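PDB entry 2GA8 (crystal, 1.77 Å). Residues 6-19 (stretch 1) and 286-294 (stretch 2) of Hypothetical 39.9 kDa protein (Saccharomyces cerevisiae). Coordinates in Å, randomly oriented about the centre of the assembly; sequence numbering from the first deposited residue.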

# COMPACT_ATOMS: atom_id res chain seq x y z
N LYS A 6 -8.82 -17.99 7.58
CA LYS A 6 -8.11 -18.89 6.68
C LYS A 6 -6.99 -18.11 6.00
O LYS A 6 -5.90 -18.64 5.78
N LEU A 7 -7.27 -16.86 5.66
CA LEU A 7 -6.28 -16.01 5.02
C LEU A 7 -5.12 -15.83 5.99
O LEU A 7 -3.96 -15.96 5.62
N ALA A 8 -5.45 -15.55 7.25
CA ALA A 8 -4.42 -15.37 8.27
C ALA A 8 -3.57 -16.62 8.37
O ALA A 8 -2.36 -16.54 8.52
N ASP A 9 -4.21 -17.79 8.29
CA ASP A 9 -3.45 -19.04 8.36
C ASP A 9 -2.50 -19.16 7.18
O ASP A 9 -1.36 -19.57 7.34
N ASP A 10 -2.98 -18.82 5.98
CA ASP A 10 -2.13 -18.92 4.81
C ASP A 10 -0.98 -17.93 4.88
O ASP A 10 0.13 -18.24 4.46
N VAL A 11 -1.23 -16.74 5.43
CA VAL A 11 -0.18 -15.74 5.57
C VAL A 11 0.89 -16.25 6.54
O VAL A 11 2.09 -16.17 6.26
N LEU A 12 0.46 -16.81 7.67
CA LEU A 12 1.40 -17.33 8.64
C LEU A 12 2.17 -18.52 8.09
O LEU A 12 3.33 -18.75 8.45
N GLN A 13 1.54 -19.29 7.21
CA GLN A 13 2.21 -20.44 6.64
C GLN A 13 3.36 -20.00 5.74
O GLN A 13 4.44 -20.59 5.76
N LEU A 14 3.12 -18.96 4.95
CA LEU A 14 4.15 -18.46 4.05
C LEU A 14 5.27 -17.81 4.85
O LEU A 14 6.45 -18.02 4.57
N LEU A 15 4.91 -17.02 5.86
CA LEU A 15 5.93 -16.38 6.68
C LEU A 15 6.82 -17.45 7.30
O LEU A 15 8.04 -17.32 7.30
N ASP A 16 6.20 -18.51 7.81
CA ASP A 16 6.98 -19.58 8.43
C ASP A 16 7.89 -20.26 7.41
O ASP A 16 9.03 -20.57 7.70
N ASN A 17 7.36 -20.50 6.22
CA ASN A 17 8.14 -21.14 5.16
C ASN A 17 9.31 -20.28 4.68
O ASN A 17 10.34 -20.81 4.26
N ARG A 18 9.15 -18.96 4.76
CA ARG A 18 10.19 -18.03 4.30
C ARG A 18 10.94 -17.34 5.44
O ARG A 18 11.69 -16.40 5.20
N ILE A 19 10.74 -17.81 6.66
CA ILE A 19 11.35 -17.23 7.85
C ILE A 19 12.86 -17.00 7.77
O ILE A 19 13.38 -16.03 8.33
N ASP A 286 9.07 -11.06 -6.77
CA ASP A 286 10.47 -11.46 -6.81
C ASP A 286 11.11 -11.66 -5.44
O ASP A 286 12.23 -12.17 -5.35
N THR A 287 10.42 -11.28 -4.37
CA THR A 287 10.97 -11.49 -3.03
C THR A 287 10.82 -12.96 -2.66
O THR A 287 11.52 -13.47 -1.80
N GLY A 288 9.89 -13.63 -3.34
CA GLY A 288 9.64 -15.03 -3.04
C GLY A 288 8.76 -15.17 -1.81
O GLY A 288 8.58 -16.26 -1.27
N ALA A 289 8.21 -14.04 -1.36
CA ALA A 289 7.35 -14.05 -0.18
C ALA A 289 6.12 -13.17 -0.41
O ALA A 289 5.93 -12.17 0.29
N LEU A 290 5.31 -13.55 -1.38
CA LEU A 290 4.10 -12.81 -1.72
C LEU A 290 2.86 -13.68 -1.89
O LEU A 290 2.92 -14.74 -2.50
N LEU A 291 1.75 -13.22 -1.32
CA LEU A 291 0.47 -13.90 -1.47
C LEU A 291 -0.37 -12.86 -2.21
O LEU A 291 -0.29 -11.67 -1.89
N VAL A 292 -1.12 -13.29 -3.21
CA VAL A 292 -1.94 -12.39 -4.01
C VAL A 292 -3.41 -12.81 -4.04
O VAL A 292 -3.74 -13.95 -4.36
N TYR A 293 -4.29 -11.86 -3.70
CA TYR A 293 -5.73 -12.10 -3.68
C TYR A 293 -6.46 -11.05 -4.50
O TYR A 293 -6.12 -9.87 -4.46
N LYS A 294 -7.45 -11.50 -5.25
CA LYS A 294 -8.24 -10.59 -6.06
C LYS A 294 -9.69 -10.91 -5.75
O LYS A 294 -10.11 -12.06 -5.85

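Helix 6-17 lies across strand 290-294 in a nearly antiparallel sense, with 157° between their directions. The axes come within 9.4 Å, and side chains fill the gap. One face of the helix, carrying Leu 7, Asp 10, Val 11 and Leu 14, supplies most of the contacts; Arg 18, just past its end, adds the rest. Ala 8, Leu 12 and Leu 15 point away.

Leu 7 starts sideways, but its mt rotamer (chi1 m, chi2 t) brings its end closer to the strand. CD2 of Leu 7 sits over one face of the Tyr 293 ring, 3.7 Å from the centroid, in a CH-pi contact. Tyr 293 points toward the helix with chi1 m.

Asp 10, also chi1 m, points toward the strand. Its CB is 3.8 Å from Tyr 293 OH. A water joins the two residues: it donates to Asp 10 OD2 at 2.6 Å and is hydrogen-bonded to Tyr 293 OH at 2.6 Å.

Val 11 is t and points sideways. Its CG2 lies 4.0 Å from Leu 291 CD1, and its CA is closer, at 3.7 Å from the same methyl. Leu 291, rotamer mt, points toward the helix and reaches the backbone there; its CD1 is 3.6 Å from Asp 10 O.

Leu 14 points toward the strand as tp. Its CD2 packs 3.6 Å from Leu 291 CG and 3.7 Å from Leu 290 N.

Arg 18 is the first residue to leave helical geometry. Chi1 to chi3 are all m. Its CG lies 4.2 Å from Ala 289 CB. Gly 288 O sits over one face of the guanidinium, 3.0 Å from Arg 18 NE, at a poor angle for a hydrogen bond. Gly 288 has positive phi, and an ideal CB there would clash with Arg 18 NH2 at 2.6 Å.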

# COMPACT_ATOMS: atom_id res chain seq x y z
CB LYS A 6 -9.06 -19.46 5.63
CG LYS A 6 -8.37 -20.33 4.59
CD LYS A 6 -7.55 -21.43 5.25
CE LYS A 6 -6.87 -22.32 4.21
NZ LYS A 6 -7.88 -23.02 3.36
CB LEU A 7 -6.86 -14.63 4.69
CG LEU A 7 -7.87 -14.54 3.55
CD1 LEU A 7 -8.24 -13.09 3.32
CD2 LEU A 7 -7.28 -15.14 2.28
CB ALA A 8 -5.07 -15.06 9.62
CB ASP A 9 -4.39 -20.25 8.40
CG ASP A 9 -5.14 -20.36 9.71
OD1 ASP A 9 -4.62 -19.88 10.74
OD2 ASP A 9 -6.25 -20.95 9.72
CB ASP A 10 -2.95 -18.70 3.53
CG ASP A 10 -3.96 -19.82 3.30
OD1 ASP A 10 -3.64 -20.99 3.59
OD2 ASP A 10 -5.07 -19.53 2.81
CB VAL A 11 -0.74 -14.40 6.10
CG1 VAL A 11 0.40 -13.44 6.42
CG2 VAL A 11 -1.66 -13.79 5.06
CB LEU A 12 0.68 -17.73 9.93
CG LEU A 12 0.03 -16.58 10.70
CD1 LEU A 12 -0.62 -17.10 11.97
CD2 LEU A 12 1.09 -15.54 11.04
CB GLN A 13 1.23 -21.30 5.84
CG GLN A 13 1.87 -22.51 5.19
CD GLN A 13 0.84 -23.49 4.69
OE1 GLN A 13 0.02 -23.16 3.82
NE2 GLN A 13 0.86 -24.70 5.22
CB LEU A 14 3.57 -17.46 3.05
CG LEU A 14 4.59 -16.91 2.04
CD1 LEU A 14 5.30 -18.06 1.34
CD2 LEU A 14 3.90 -16.03 1.03
CB LEU A 15 5.30 -15.53 7.78
CG LEU A 15 6.27 -14.83 8.74
CD1 LEU A 15 7.22 -13.93 7.95
CD2 LEU A 15 5.50 -14.01 9.76
CB ASP A 16 6.05 -20.61 9.06
CG ASP A 16 6.82 -21.64 9.86
OD1 ASP A 16 7.37 -21.27 10.91
OD2 ASP A 16 6.88 -22.81 9.43
CB ASN A 17 7.23 -21.46 3.97
CG ASN A 17 6.62 -22.84 4.07
OD1 ASN A 17 5.59 -23.13 3.46
ND2 ASN A 17 7.26 -23.72 4.84
CB ARG A 18 9.54 -16.98 3.40
CG ARG A 18 8.74 -17.56 2.25
CD ARG A 18 9.65 -18.25 1.24
NE ARG A 18 10.60 -17.30 0.66
CZ ARG A 18 11.49 -17.61 -0.27
NH1 ARG A 18 11.57 -18.85 -0.74
NH2 ARG A 18 12.30 -16.68 -0.75
CB ILE A 19 11.03 -18.10 9.09
CG1 ILE A 19 11.23 -17.27 10.36
CG2 ILE A 19 11.92 -19.34 9.11
CD1 ILE A 19 10.23 -16.13 10.50
CB ASP A 286 11.28 -10.46 -7.63
CG ASP A 286 11.10 -10.65 -9.13
OD1 ASP A 286 10.48 -11.65 -9.54
OD2 ASP A 286 11.58 -9.80 -9.91
CB THR A 287 10.22 -10.67 -1.95
OG1 THR A 287 8.85 -11.07 -1.90
CG2 THR A 287 10.31 -9.18 -2.24
CB ALA A 289 8.13 -13.55 1.04
CB LEU A 290 4.32 -12.05 -3.04
CG LEU A 290 3.09 -11.34 -3.62
CD1 LEU A 290 2.77 -10.12 -2.76
CD2 LEU A 290 3.36 -10.92 -5.06
CB LEU A 291 -0.16 -14.23 -0.11
CG LEU A 291 0.40 -15.51 0.52
CD1 LEU A 291 -0.29 -15.77 1.85
CD2 LEU A 291 0.19 -16.68 -0.44
CB VAL A 292 -1.42 -12.35 -5.47
CG1 VAL A 292 -2.24 -11.36 -6.29
CG2 VAL A 292 0.06 -11.97 -5.47
CB TYR A 293 -6.27 -12.06 -2.25
CG TYR A 293 -5.66 -13.10 -1.35
CD1 TYR A 293 -6.02 -14.44 -1.46
CD2 TYR A 293 -4.69 -12.76 -0.41
CE1 TYR A 293 -5.43 -15.42 -0.66
CE2 TYR A 293 -4.09 -13.72 0.39
CZ TYR A 293 -4.46 -15.05 0.26
OH TYR A 293 -3.86 -16.00 1.05
CB LYS A 294 -7.92 -10.81 -7.55
CG LYS A 294 -8.38 -9.69 -8.47
CD LYS A 294 -9.86 -9.77 -8.73
CE LYS A 294 -10.31 -8.64 -9.65
NZ LYS A 294 -11.76 -8.74 -9.93
O HOH W 1 -4.59 -18.45 0.45